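AlyQ (PDB 7D2A) binds uronic acids of alginate through a family 32 carbohydrate-binding module, taking up an unsaturated, 4-deoxy sugar end in a pocket of a calcium-binding beta-sandwich. Local coordinates at residues 7-11 with 49-55; 11-17 with 43-49; 39-43 with 114-118; 59-63 with 125-129; 84-88 with 101-106. One frame throughout, in Å; residues are numbered along the deposited sequence.

Contact 1 of 5, residues 7-11 with 49-55; sequences MQYDI and LGSAKTV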
# COMPACT_ATOMS: atom_id res chain seq x y z
N MET A 7 -15.61 -4.49 -6.88
CA MET A 7 -14.60 -5.00 -7.84
C MET A 7 -13.27 -5.08 -7.09
O MET A 7 -12.88 -4.06 -6.54
CB MET A 7 -14.36 -4.07 -9.04
CG MET A 7 -15.54 -3.87 -9.97
SD MET A 7 -15.73 -5.21 -11.12
CE MET A 7 -14.16 -5.11 -11.99
N GLN A 8 -12.44 -6.24 -7.12
CA GLN A 8 -11.03 -6.28 -6.70
C GLN A 8 -10.21 -6.43 -7.96
O GLN A 8 -10.35 -7.42 -8.68
CB GLN A 8 -10.72 -7.46 -5.79
CG GLN A 8 -9.21 -7.42 -5.51
CD GLN A 8 -8.54 -8.59 -4.85
OE1 GLN A 8 -9.25 -9.54 -4.55
NE2 GLN A 8 -7.20 -8.54 -4.63
N TYR A 9 -9.36 -5.46 -8.25
CA TYR A 9 -8.55 -5.45 -9.48
C TYR A 9 -7.31 -6.30 -9.30
O TYR A 9 -6.64 -6.26 -8.28
CB TYR A 9 -8.14 -4.04 -9.85
CG TYR A 9 -9.27 -3.11 -10.18
CD1 TYR A 9 -10.09 -3.34 -11.26
CD2 TYR A 9 -9.57 -2.02 -9.37
CE1 TYR A 9 -11.11 -2.47 -11.59
CE2 TYR A 9 -10.61 -1.18 -9.66
CZ TYR A 9 -11.40 -1.39 -10.78
OH TYR A 9 -12.43 -0.51 -11.11
N ASP A 10 -6.98 -7.00 -10.37
CA ASP A 10 -5.64 -7.62 -10.42
C ASP A 10 -4.55 -6.56 -10.30
O ASP A 10 -4.72 -5.45 -10.86
CB ASP A 10 -5.40 -8.34 -11.74
CG ASP A 10 -5.85 -9.78 -11.78
OD1 ASP A 10 -6.56 -10.24 -10.88
OD2 ASP A 10 -5.43 -10.42 -12.78
N ILE A 11 -3.48 -6.93 -9.64
CA ILE A 11 -2.25 -6.11 -9.59
C ILE A 11 -1.20 -6.84 -10.44
O ILE A 11 -0.75 -7.95 -10.03
CB ILE A 11 -1.79 -5.83 -8.14
CG1 ILE A 11 -2.86 -5.02 -7.39
CG2 ILE A 11 -0.42 -5.16 -8.18
CD1 ILE A 11 -2.60 -4.87 -5.90
N LEU A 49 -2.06 -1.59 -12.09
CA LEU A 49 -3.30 -2.30 -12.46
C LEU A 49 -3.27 -2.74 -13.92
O LEU A 49 -4.24 -3.48 -14.34
CB LEU A 49 -4.53 -1.45 -12.18
CG LEU A 49 -4.70 -0.97 -10.74
CD1 LEU A 49 -6.01 -0.18 -10.58
CD2 LEU A 49 -4.64 -2.12 -9.74
N GLY A 50 -2.28 -2.25 -14.68
CA GLY A 50 -2.10 -2.67 -16.09
C GLY A 50 -2.79 -1.69 -17.04
O GLY A 50 -2.35 -1.56 -18.17
N SER A 51 -3.83 -1.00 -16.59
CA SER A 51 -4.54 0.01 -17.38
C SER A 51 -5.31 0.86 -16.38
O SER A 51 -5.33 0.50 -15.20
CB SER A 51 -5.45 -0.61 -18.40
OG SER A 51 -6.40 -1.45 -17.77
N ALA A 52 -5.86 1.97 -16.83
CA ALA A 52 -6.53 2.92 -15.92
C ALA A 52 -7.90 2.36 -15.51
O ALA A 52 -8.72 2.03 -16.40
CB ALA A 52 -6.69 4.25 -16.61
N LYS A 53 -8.17 2.33 -14.20
CA LYS A 53 -9.42 1.78 -13.66
C LYS A 53 -10.01 2.80 -12.69
O LYS A 53 -9.25 3.60 -12.14
CB LYS A 53 -9.17 0.51 -12.84
CG LYS A 53 -8.32 -0.54 -13.54
CD LYS A 53 -9.13 -1.25 -14.51
CE LYS A 53 -8.41 -2.45 -15.09
NZ LYS A 53 -9.12 -2.89 -16.30
N THR A 54 -11.30 2.72 -12.45
CA THR A 54 -11.96 3.51 -11.38
C THR A 54 -11.64 2.90 -10.03
O THR A 54 -11.89 1.75 -9.83
CB THR A 54 -13.45 3.62 -11.58
OG1 THR A 54 -13.67 4.21 -12.87
CG2 THR A 54 -14.07 4.48 -10.50
N VAL A 55 -11.00 3.65 -9.16
CA VAL A 55 -10.54 3.15 -7.85
C VAL A 55 -11.12 4.05 -6.76
O VAL A 55 -11.03 5.28 -6.92
CB VAL A 55 -9.01 3.13 -7.79
CG1 VAL A 55 -8.51 2.71 -6.47
CG2 VAL A 55 -8.36 2.25 -8.87
O HOH W 1 -12.83 0.96 -14.15
O HOH W 2 -6.21 -4.69 -13.01
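Leu49 meets the 7-11 segment with one methyl: its CD2 lies 3.5 Å from Asp10 O and also packs on Tyr9 CB and Ile11 CG1. A water joins the backbones beside it, donating to both Asp10 O and Leu49 O. The chain then turns a corner at Gly50 and Ser51, leaving one sheet of the beta-sandwich for the other; Gly50 has a positive phi (95°), which glycine adopts readily. The sandwich is the jelly-roll-like fold of F5/8 type C domains, and the Tyr9 side chain touches residues before and after the corner, its own backbone bonded to Ile131 of strand 123-133. Lys53 covers one face of the Tyr9 ring, with CB 3.8 Å from the ring centroid. Because its chain bends at chi2 (-78°), CG and CD run on along the CD1-CE1 side, while NZ turns back to a weak bond with Ser51 OG. At Thr54 the phenol is fixed: Tyr9 OH donates to Thr54 O over 2.7 Å, in the carbonyl plane and on a lone pair, at a C=O...O angle of 141°. A second water accepts from Thr54 N and donates weakly to Tyr9 OH. Val55 CG2 approaches Tyr9 CE2 obliquely at 4.2 Å.

Contact 2 of 5, residues 11-17 with 43-49; sequences IVAVTAS and QYITFDL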
# COMPACT_ATOMS: atom_id res chain seq x y z
N ILE A 11 -3.48 -6.93 -9.64
CA ILE A 11 -2.25 -6.11 -9.59
C ILE A 11 -1.20 -6.84 -10.44
O ILE A 11 -0.75 -7.95 -10.03
CB ILE A 11 -1.79 -5.83 -8.14
CG1 ILE A 11 -2.86 -5.02 -7.39
CG2 ILE A 11 -0.42 -5.16 -8.18
CD1 ILE A 11 -2.60 -4.87 -5.90
N VAL A 12 -0.88 -6.28 -11.61
CA VAL A 12 -0.08 -7.01 -12.64
C VAL A 12 1.42 -6.90 -12.36
O VAL A 12 2.19 -7.70 -12.94
CB VAL A 12 -0.41 -6.56 -14.07
CG1 VAL A 12 -1.92 -6.63 -14.29
CG2 VAL A 12 0.14 -5.18 -14.41
N ALA A 13 1.85 -5.94 -11.55
CA ALA A 13 3.26 -5.69 -11.25
C ALA A 13 3.31 -4.83 -9.98
O ALA A 13 2.38 -4.02 -9.74
CB ALA A 13 3.91 -4.99 -12.43
N VAL A 14 4.37 -5.01 -9.21
CA VAL A 14 4.69 -4.20 -8.02
C VAL A 14 6.17 -3.84 -8.08
O VAL A 14 7.00 -4.70 -8.40
CB VAL A 14 4.37 -4.92 -6.69
CG1 VAL A 14 4.40 -3.99 -5.50
CG2 VAL A 14 3.05 -5.66 -6.72
N THR A 15 6.47 -2.59 -7.84
CA THR A 15 7.85 -2.11 -7.67
C THR A 15 7.95 -1.40 -6.34
O THR A 15 6.92 -1.01 -5.75
CB THR A 15 8.26 -1.19 -8.82
OG1 THR A 15 7.47 -0.01 -8.75
CG2 THR A 15 8.14 -1.88 -10.17
N ALA A 16 9.16 -1.00 -5.97
CA ALA A 16 9.33 -0.19 -4.75
C ALA A 16 10.62 0.62 -4.81
O ALA A 16 11.52 0.26 -5.52
CB ALA A 16 9.32 -1.05 -3.51
N SER A 17 10.67 1.66 -4.01
CA SER A 17 11.86 2.53 -3.83
C SER A 17 13.06 1.72 -3.32
O SER A 17 14.19 2.13 -3.62
CB SER A 17 11.55 3.68 -2.96
OG SER A 17 11.10 3.30 -1.69
N GLN A 43 10.01 5.96 2.01
CA GLN A 43 10.07 4.75 1.15
C GLN A 43 8.67 4.53 0.58
O GLN A 43 7.71 4.90 1.24
CB GLN A 43 10.50 3.51 1.94
CG GLN A 43 11.91 3.58 2.53
CD GLN A 43 13.02 3.29 1.53
OE1 GLN A 43 12.86 3.36 0.32
NE2 GLN A 43 14.20 3.02 2.05
N TYR A 44 8.57 3.89 -0.57
CA TYR A 44 7.24 3.68 -1.19
C TYR A 44 7.20 2.43 -2.03
O TYR A 44 8.23 1.88 -2.42
CB TYR A 44 6.85 4.89 -2.04
CG TYR A 44 7.84 5.33 -3.07
CD1 TYR A 44 7.97 4.67 -4.27
CD2 TYR A 44 8.63 6.45 -2.84
CE1 TYR A 44 8.84 5.15 -5.25
CE2 TYR A 44 9.47 6.94 -3.82
CZ TYR A 44 9.58 6.29 -5.03
OH TYR A 44 10.48 6.75 -5.97
N ILE A 45 5.97 1.97 -2.26
CA ILE A 45 5.67 0.78 -3.06
C ILE A 45 4.58 1.13 -4.05
O ILE A 45 3.60 1.83 -3.67
CB ILE A 45 5.29 -0.41 -2.16
CG1 ILE A 45 5.07 -1.68 -2.97
CG2 ILE A 45 4.14 -0.08 -1.16
CD1 ILE A 45 5.09 -2.93 -2.08
N THR A 46 4.73 0.74 -5.28
CA THR A 46 3.85 1.16 -6.39
C THR A 46 3.22 -0.05 -7.04
O THR A 46 3.94 -0.94 -7.55
CB THR A 46 4.59 2.01 -7.44
OG1 THR A 46 5.33 3.01 -6.73
CG2 THR A 46 3.59 2.63 -8.39
N PHE A 47 1.89 -0.08 -7.07
CA PHE A 47 1.06 -1.16 -7.63
C PHE A 47 0.55 -0.76 -8.99
O PHE A 47 0.07 0.38 -9.13
CB PHE A 47 -0.12 -1.44 -6.70
CG PHE A 47 0.36 -1.76 -5.33
CD1 PHE A 47 0.80 -3.04 -5.00
CD2 PHE A 47 0.49 -0.76 -4.39
CE1 PHE A 47 1.32 -3.27 -3.74
CE2 PHE A 47 1.01 -1.01 -3.12
CZ PHE A 47 1.45 -2.27 -2.83
N ASP A 48 0.68 -1.64 -9.97
CA ASP A 48 0.26 -1.39 -11.37
C ASP A 48 -0.99 -2.24 -11.64
O ASP A 48 -0.89 -3.48 -11.56
CB ASP A 48 1.41 -1.75 -12.29
CG ASP A 48 1.18 -1.46 -13.75
OD1 ASP A 48 0.08 -0.99 -14.13
OD2 ASP A 48 2.16 -1.66 -14.49
N LEU A 49 -2.06 -1.59 -12.09
CA LEU A 49 -3.30 -2.30 -12.46
C LEU A 49 -3.27 -2.74 -13.92
O LEU A 49 -4.24 -3.48 -14.34
CB LEU A 49 -4.53 -1.45 -12.18
CG LEU A 49 -4.70 -0.97 -10.74
CD1 LEU A 49 -6.01 -0.18 -10.58
CD2 LEU A 49 -4.64 -2.12 -9.74
O HOH W 3 7.88 2.04 -6.79
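The Tyr44 ring carries Ser17 CB over the centre of one face, 3.7 Å from the centroid, has a water in its plane at the edge, and makes a cation-pi contact with Arg112. That water bonds Thr15 OG1 and Thr46 OG1. The Phe47 ring is met obliquely by Ile11 CD1 and by Val14, whose CG1 comes to 3.6 Å from Phe47 CE1. CG1 of Val14 stands opposite the backbone N (chi1 -167°), which also presses it on Ile45 CG1 at 3.5 Å, tighter than usual for two carbons. Strands 13-16 and 43-49 run antiparallel: Thr15 and Thr46 form a hydrogen-bonded pair, the bond from Thr46 N to Thr15 O being nearly straight (176°), and Val14-Phe47 and Ala16-Ile45 are non-hydrogen-bonded pairs. Ser17 ends the ladder with backbone and side chain: its N donates to Tyr44 O, and OG, set between the backbone N and the carbonyl carbon (chi1 59°), accepts from Tyr44 N at 2.8 Å and donates to Gln43 OE1, in one of that residue's two conformers, at 2.7 Å. At the other end Val12 N bonds Asp48 O over 2.8 Å. Strand 13-16 is outermost in the five-stranded sheet of the sandwich, and strand 110-118 flanks 43-49 on its other side. Arg112 bonds Thr46 OG1; Asp48 OD1 accepts from Gly50 N and forms a salt bridge with Arg109, just before that strand. Phe47 points inward onto Val129 and Ile131 of strand 123-133.

Contact 3 of 5, residues 39-43 with 114-118; sequences NGSGQ and TGFGN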
# COMPACT_ATOMS: atom_id res chain seq x y z
N ASN A 39 13.26 0.40 4.87
CA ASN A 39 13.55 1.18 6.08
C ASN A 39 13.62 2.66 5.71
O ASN A 39 14.29 3.00 4.71
CB ASN A 39 14.83 0.72 6.75
CG ASN A 39 14.98 1.30 8.14
OD1 ASN A 39 14.02 1.71 8.80
ND2 ASN A 39 16.23 1.36 8.57
N GLY A 40 12.93 3.47 6.50
CA GLY A 40 13.06 4.93 6.44
C GLY A 40 11.82 5.64 5.97
O GLY A 40 11.08 5.14 5.09
N SER A 41 11.57 6.80 6.54
CA SER A 41 10.43 7.65 6.18
C SER A 41 10.59 8.10 4.73
O SER A 41 11.71 8.50 4.33
CB SER A 41 10.30 8.78 7.15
OG SER A 41 9.33 9.67 6.68
N GLY A 42 9.55 7.90 3.92
CA GLY A 42 9.51 8.31 2.51
C GLY A 42 9.71 7.16 1.54
O GLY A 42 9.64 7.42 0.30
N GLN A 43 10.01 5.96 2.01
CA GLN A 43 10.07 4.75 1.15
C GLN A 43 8.67 4.53 0.58
O GLN A 43 7.71 4.90 1.24
CB GLN A 43 10.50 3.51 1.94
CG GLN A 43 11.91 3.58 2.53
CD GLN A 43 13.02 3.29 1.53
OE1 GLN A 43 12.86 3.36 0.32
NE2 GLN A 43 14.20 3.02 2.05
N THR A 114 3.18 5.43 0.24
CA THR A 114 4.41 6.02 0.81
C THR A 114 4.33 5.84 2.31
O THR A 114 3.32 6.17 2.91
CB THR A 114 4.60 7.49 0.40
OG1 THR A 114 4.64 7.60 -1.02
CG2 THR A 114 5.87 8.02 1.01
N GLY A 115 5.39 5.26 2.91
CA GLY A 115 5.42 5.05 4.35
C GLY A 115 6.31 6.03 5.07
O GLY A 115 7.36 6.43 4.46
N PHE A 116 5.93 6.33 6.31
CA PHE A 116 6.63 7.34 7.16
C PHE A 116 7.16 6.68 8.42
O PHE A 116 7.33 7.37 9.44
CB PHE A 116 5.73 8.54 7.42
CG PHE A 116 5.30 9.16 6.13
CD1 PHE A 116 6.24 9.76 5.31
CD2 PHE A 116 3.99 9.11 5.71
CE1 PHE A 116 5.87 10.29 4.09
CE2 PHE A 116 3.62 9.65 4.49
CZ PHE A 116 4.57 10.24 3.68
N GLY A 117 7.43 5.39 8.38
CA GLY A 117 7.82 4.62 9.57
C GLY A 117 6.66 4.42 10.51
O GLY A 117 5.51 4.76 10.16
N ASN A 118 6.94 3.93 11.70
CA ASN A 118 5.87 3.44 12.58
C ASN A 118 6.23 3.81 14.02
O ASN A 118 7.30 4.41 14.26
CB ASN A 118 5.70 1.95 12.36
CG ASN A 118 6.90 1.11 12.78
OD1 ASN A 118 7.11 0.91 13.97
ND2 ASN A 118 7.67 0.57 11.84
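Gly42 N and Gln43 O both bond to Gly115, so that the type II beta turn from Gly40 to Gln43 is held against strand 110-118 of the beta-sandwich. The turn connects strand 36-39 of one sheet to strand 43-49 of the other. Gly42 N donates to Gly115 O over 2.7 Å, in the carbonyl plane, and Gly115 N returns a bond of 2.9 Å that runs nearly along the C=O axis of Gln43. Gly42 sits at the third turn position with phi 104°, a backbone angle that glycine accommodates; the turn's own bond, from Gln43 N to Gly40 O, is weak. Thr114 adds a CA-H...O contact to Gln43 O and lays its CG2 alongside the same oxygen at 3.6 Å. Asn124 of strand 123-133 binds both pieces, through Gly40 O and Gly117 N. Gln43, modelled in two conformers, reaches back over the turn in one of them: its bent chain (chi2 -80°) brings NE2 to Asn39 O at 2.7 Å, with the oxygen in the amide plane. On the outer side Ser41 OG stands at the edge of the Phe116 ring, in its plane, 3.4 Å from CD1.

Contact 4 of 5, residues 59-63 with 125-129; sequences KAAWY and SITEV. With CA (calcium ion), chain C; MAW (4-deoxy-alpha-L-erythro-hex-4-enopyranuronic acid), chain B.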
# COMPACT_ATOMS: atom_id res chain seq x y z
N LYS A 59 -6.87 -1.39 0.34
CA LYS A 59 -6.73 -2.10 1.62
C LYS A 59 -5.27 -2.50 1.78
O LYS A 59 -4.60 -2.97 0.84
CB LYS A 59 -7.59 -3.36 1.72
CG LYS A 59 -9.08 -3.17 1.50
CD LYS A 59 -9.87 -4.46 1.72
CE LYS A 59 -11.36 -4.24 1.55
NZ LYS A 59 -12.11 -5.30 2.25
N ALA A 60 -4.76 -2.30 2.99
CA ALA A 60 -3.40 -2.78 3.34
C ALA A 60 -3.44 -3.48 4.68
O ALA A 60 -4.12 -3.02 5.63
CB ALA A 60 -2.38 -1.66 3.35
N ALA A 61 -2.74 -4.60 4.73
CA ALA A 61 -2.44 -5.33 5.97
C ALA A 61 -1.01 -5.01 6.36
O ALA A 61 -0.09 -5.14 5.53
CB ALA A 61 -2.67 -6.81 5.79
N TRP A 62 -0.83 -4.65 7.61
CA TRP A 62 0.46 -4.17 8.14
C TRP A 62 1.18 -5.24 8.95
O TRP A 62 0.55 -5.99 9.70
CB TRP A 62 0.21 -2.94 8.99
CG TRP A 62 -0.31 -1.80 8.17
CD1 TRP A 62 -1.63 -1.50 8.00
CD2 TRP A 62 0.45 -0.83 7.46
NE1 TRP A 62 -1.75 -0.44 7.14
CE2 TRP A 62 -0.49 0.02 6.82
CE3 TRP A 62 1.82 -0.61 7.28
CZ2 TRP A 62 -0.06 1.09 6.02
CZ3 TRP A 62 2.23 0.42 6.48
CH2 TRP A 62 1.30 1.25 5.84
N TYR A 63 2.49 -5.31 8.75
CA TYR A 63 3.33 -6.23 9.56
C TYR A 63 3.26 -5.78 11.01
O TYR A 63 3.39 -4.58 11.26
CB TYR A 63 4.78 -6.16 9.08
CG TYR A 63 5.76 -7.02 9.83
CD1 TYR A 63 5.65 -8.40 9.81
CD2 TYR A 63 6.81 -6.43 10.50
CE1 TYR A 63 6.59 -9.19 10.44
CE2 TYR A 63 7.77 -7.22 11.12
CZ TYR A 63 7.64 -8.59 11.10
OH TYR A 63 8.59 -9.32 11.77
N SER A 125 6.57 -1.84 6.65
CA SER A 125 6.43 -3.28 6.38
C SER A 125 4.95 -3.61 6.19
O SER A 125 4.16 -3.46 7.13
CB SER A 125 7.03 -4.09 7.55
OG SER A 125 8.47 -3.87 7.57
N ILE A 126 4.61 -4.09 5.01
CA ILE A 126 3.23 -4.33 4.54
C ILE A 126 3.13 -5.79 4.15
O ILE A 126 3.94 -6.23 3.32
CB ILE A 126 2.83 -3.36 3.42
CG1 ILE A 126 2.95 -1.90 3.91
CG2 ILE A 126 1.44 -3.70 2.93
CD1 ILE A 126 2.68 -0.87 2.83
N THR A 127 2.12 -6.52 4.69
CA THR A 127 2.00 -7.94 4.34
C THR A 127 1.11 -8.18 3.12
O THR A 127 1.39 -9.13 2.35
CB THR A 127 1.50 -8.73 5.55
OG1 THR A 127 0.21 -8.23 5.87
CG2 THR A 127 2.42 -8.63 6.74
N GLU A 128 0.09 -7.38 2.90
CA GLU A 128 -0.87 -7.59 1.79
C GLU A 128 -1.40 -6.24 1.36
O GLU A 128 -1.68 -5.42 2.28
CB GLU A 128 -1.99 -8.52 2.23
CG GLU A 128 -1.57 -9.99 2.33
CD GLU A 128 -1.20 -10.58 0.98
OE1 GLU A 128 -2.14 -10.67 0.12
OE2 GLU A 128 -0.02 -10.98 0.74
N VAL A 129 -1.65 -6.07 0.07
CA VAL A 129 -2.42 -4.92 -0.46
C VAL A 129 -3.44 -5.43 -1.44
O VAL A 129 -3.10 -6.34 -2.25
CB VAL A 129 -1.47 -3.90 -1.10
CG1 VAL A 129 -2.26 -2.79 -1.83
CG2 VAL A 129 -0.59 -3.24 -0.07
CA CA C . 2.10 -11.30 1.74
C1 MAW B . 13.51 -5.14 10.79
C2 MAW B . 13.56 -6.21 9.77
O2 MAW B . 13.02 -7.48 10.23
C3 MAW B . 12.74 -5.68 8.56
O3 MAW B . 12.44 -6.73 7.65
C4 MAW B . 11.45 -5.03 9.08
C5 MAW B . 11.20 -4.80 10.34
O5 MAW B . 12.19 -5.11 11.36
C6 MAW B . 10.01 -4.19 10.85
O6A MAW B . 9.95 -3.98 12.11
O6B MAW B . 9.06 -3.81 10.07
O HOH W 4 -0.57 -8.29 8.64
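This strand pair contributes to both the uronate pocket and the calcium site of the module, with a classic beta bulge where Thr127 and Glu128 both face Ala61 across antiparallel strands. Ala61 N donates to Glu128 O at 2.8 Å, nearly straight (172°). Ala61 O accepts from Thr127 N at 2.7 Å and only weakly from Glu128 N. Beyond the bulge Tyr63 N bonds Ser125 O, coming from 40° above the carbonyl plane. On the inner face Trp62 and Ile126 run alongside each other in the same direction, with CG1 of Ile126 3.5 Å from Trp62 CZ3; Trp62 NE1 bonds Tyr101 OH. The CB atoms of Tyr63 and Ser125 pack together, and Thr127 CG2 comes to the edge of the Tyr63 ring. A water accepts from Thr127 OG1 and donates to Trp62 O. Ser125 OG, opposite its own carbonyl carbon (chi1 -67°), donates to carboxylate oxygen O6B of the unsaturated uronic acid over 2.6 Å; the same oxygen lies 3.5 Å from Tyr63 CD2, oblique to the ring. Asp20, Arg35, Arg68 and Asn121 also bond the sugar. Thr127 O and Glu128 OE2 each bind the calcium ion at 2.4 Å, with Asn26, Asp29, Asn31 and Thr34 supplying the other ligands. The bulge thus places a backbone carbonyl and the next carboxylate on one metal, which would offset the carboxylate charge, while Ser125, two residues before Thr127, offers its hydroxyl to the carboxylate of the sugar.

Contact 5 of 5, residues 84-88 with 101-106; sequences TEVYS and YSFTAT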
# COMPACT_ATOMS: atom_id res chain seq x y z
N THR A 84 -1.02 11.84 -7.74
CA THR A 84 -1.80 12.75 -6.91
C THR A 84 -2.07 12.04 -5.59
O THR A 84 -2.60 10.93 -5.64
CB THR A 84 -3.08 13.15 -7.65
OG1 THR A 84 -2.61 13.79 -8.85
CG2 THR A 84 -3.93 14.06 -6.80
N GLU A 85 -1.92 12.75 -4.46
CA GLU A 85 -2.21 12.19 -3.13
C GLU A 85 -3.74 12.16 -2.92
O GLU A 85 -4.40 13.19 -3.02
CB GLU A 85 -1.51 12.95 -2.00
CG GLU A 85 -1.72 12.29 -0.67
CD GLU A 85 -0.92 12.95 0.44
OE1 GLU A 85 0.33 13.04 0.29
OE2 GLU A 85 -1.56 13.47 1.33
N VAL A 86 -4.29 11.00 -2.59
CA VAL A 86 -5.73 10.83 -2.33
C VAL A 86 -6.06 10.48 -0.87
O VAL A 86 -7.24 10.49 -0.56
CB VAL A 86 -6.35 9.81 -3.31
CG1 VAL A 86 -6.26 10.30 -4.74
CG2 VAL A 86 -5.70 8.42 -3.21
N TYR A 87 -5.08 10.10 -0.08
CA TYR A 87 -5.29 9.64 1.30
C TYR A 87 -4.00 9.84 2.08
O TYR A 87 -2.89 9.69 1.54
CB TYR A 87 -5.65 8.15 1.35
CG TYR A 87 -6.29 7.73 2.65
CD1 TYR A 87 -5.51 7.33 3.72
CD2 TYR A 87 -7.67 7.62 2.79
CE1 TYR A 87 -6.07 6.92 4.91
CE2 TYR A 87 -8.25 7.20 3.98
CZ TYR A 87 -7.44 6.88 5.06
OH TYR A 87 -7.96 6.45 6.25
N SER A 88 -4.14 10.23 3.31
CA SER A 88 -2.99 10.32 4.24
C SER A 88 -3.50 9.95 5.62
O SER A 88 -4.60 10.41 6.06
CB SER A 88 -2.41 11.68 4.19
OG SER A 88 -1.30 11.74 5.05
N TYR A 101 -8.80 1.80 3.31
CA TYR A 101 -8.60 3.28 3.17
C TYR A 101 -9.34 3.67 1.91
O TYR A 101 -8.94 3.39 0.77
CB TYR A 101 -7.11 3.59 3.12
CG TYR A 101 -6.34 2.94 4.23
CD1 TYR A 101 -6.66 3.22 5.54
CD2 TYR A 101 -5.40 1.97 3.96
CE1 TYR A 101 -6.01 2.60 6.59
CE2 TYR A 101 -4.71 1.35 5.01
CZ TYR A 101 -5.03 1.67 6.32
OH TYR A 101 -4.38 1.01 7.35
N SER A 102 -10.47 4.34 2.13
CA SER A 102 -11.46 4.72 1.10
C SER A 102 -11.28 6.20 0.78
O SER A 102 -10.79 6.96 1.65
CB SER A 102 -12.90 4.46 1.58
OG SER A 102 -13.15 3.07 1.71
N PHE A 103 -11.62 6.60 -0.44
CA PHE A 103 -11.50 8.00 -0.90
C PHE A 103 -12.44 8.17 -2.07
O PHE A 103 -12.86 7.22 -2.73
CB PHE A 103 -10.05 8.33 -1.25
CG PHE A 103 -9.31 7.30 -2.04
CD1 PHE A 103 -9.46 7.18 -3.41
CD2 PHE A 103 -8.59 6.32 -1.38
CE1 PHE A 103 -8.84 6.17 -4.12
CE2 PHE A 103 -7.93 5.31 -2.08
CZ PHE A 103 -8.06 5.24 -3.45
N THR A 104 -12.74 9.42 -2.40
CA THR A 104 -13.59 9.72 -3.56
C THR A 104 -13.07 9.05 -4.83
O THR A 104 -11.87 9.12 -5.10
CB THR A 104 -13.70 11.25 -3.76
OG1 THR A 104 -14.12 11.78 -2.52
CG2 THR A 104 -14.64 11.62 -4.88
N ALA A 105 -13.98 8.43 -5.58
CA ALA A 105 -13.60 7.58 -6.71
C ALA A 105 -12.84 8.38 -7.76
O ALA A 105 -13.24 9.56 -8.03
CB ALA A 105 -14.80 6.95 -7.35
N THR A 106 -11.79 7.82 -8.32
CA THR A 106 -11.02 8.50 -9.37
C THR A 106 -10.35 7.45 -10.27
O THR A 106 -10.42 6.29 -9.94
CB THR A 106 -10.02 9.46 -8.73
OG1 THR A 106 -9.50 10.26 -9.79
CG2 THR A 106 -8.95 8.73 -7.93
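Tyr87 reaches from strand 84-90 across to strand 99-103, and its atoms meet Phe103, Ser102 and Tyr101. Its CB lies 4.4 Å from Phe103 CD2, oblique to that ring. With CG opposite the backbone N (chi1 -162°), the ring extends over Tyr101, whose CB sits above the ring centre, 3.8 Å from the centroid. Along one edge CD2 and CE2 approach Ser102 O, CD2 at 3.4 Å and near the plane of the ring. On the other side CE1 and CZ touch Tyr101 CD1, and at the tip OH reaches the same CD1 at 3.6 Å. The two tyrosine rings meet obliquely, their planes 48° apart. Tyr101 OH is engaged with Glu99. Beside this pair Val86 CG2 stands almost exactly on the normal of the Phe103 ring, 3.7 Å from its centroid, while Val86 O lies 3.6 Å from Phe103 CB. Val86 and Tyr87 can both point this way because they form a classic beta bulge opposite Ile74 of strand 70-77. The contact joins the outermost strand of the five-stranded sheet to the facing sheet and closes one margin of the beta-sandwich. The two segments are held together by apolar and CH-pi packing, and the one polar atom at the Tyr87 ring, Ser102 O, meets its edge, where the ring hydrogens carry a slight positive charge.

From the N terminus, residues 7-11 pack against 49-55 in contact 1, closing a loop that contains contact 2, in which 11-17 lies along 43-49; the two share Ile11 and Leu49. Contact 3 opens at 39-43, inside that loop, and closes far later at 114-118, thus crossing both; it shares Gln43 with contact 2. Contact 4 starts at 59-63, after contacts 1 and 2 have closed, crosses contact 3 and ends at 125-129. Contact 5 falls within the spans of both 3 and 4. Contact 2 builds one sheet, contact 3 ties the turn entering it to strand 110-118, and contact 4 builds the other; contact 1 sits at the corner between sheets, and contact 5 bridges them.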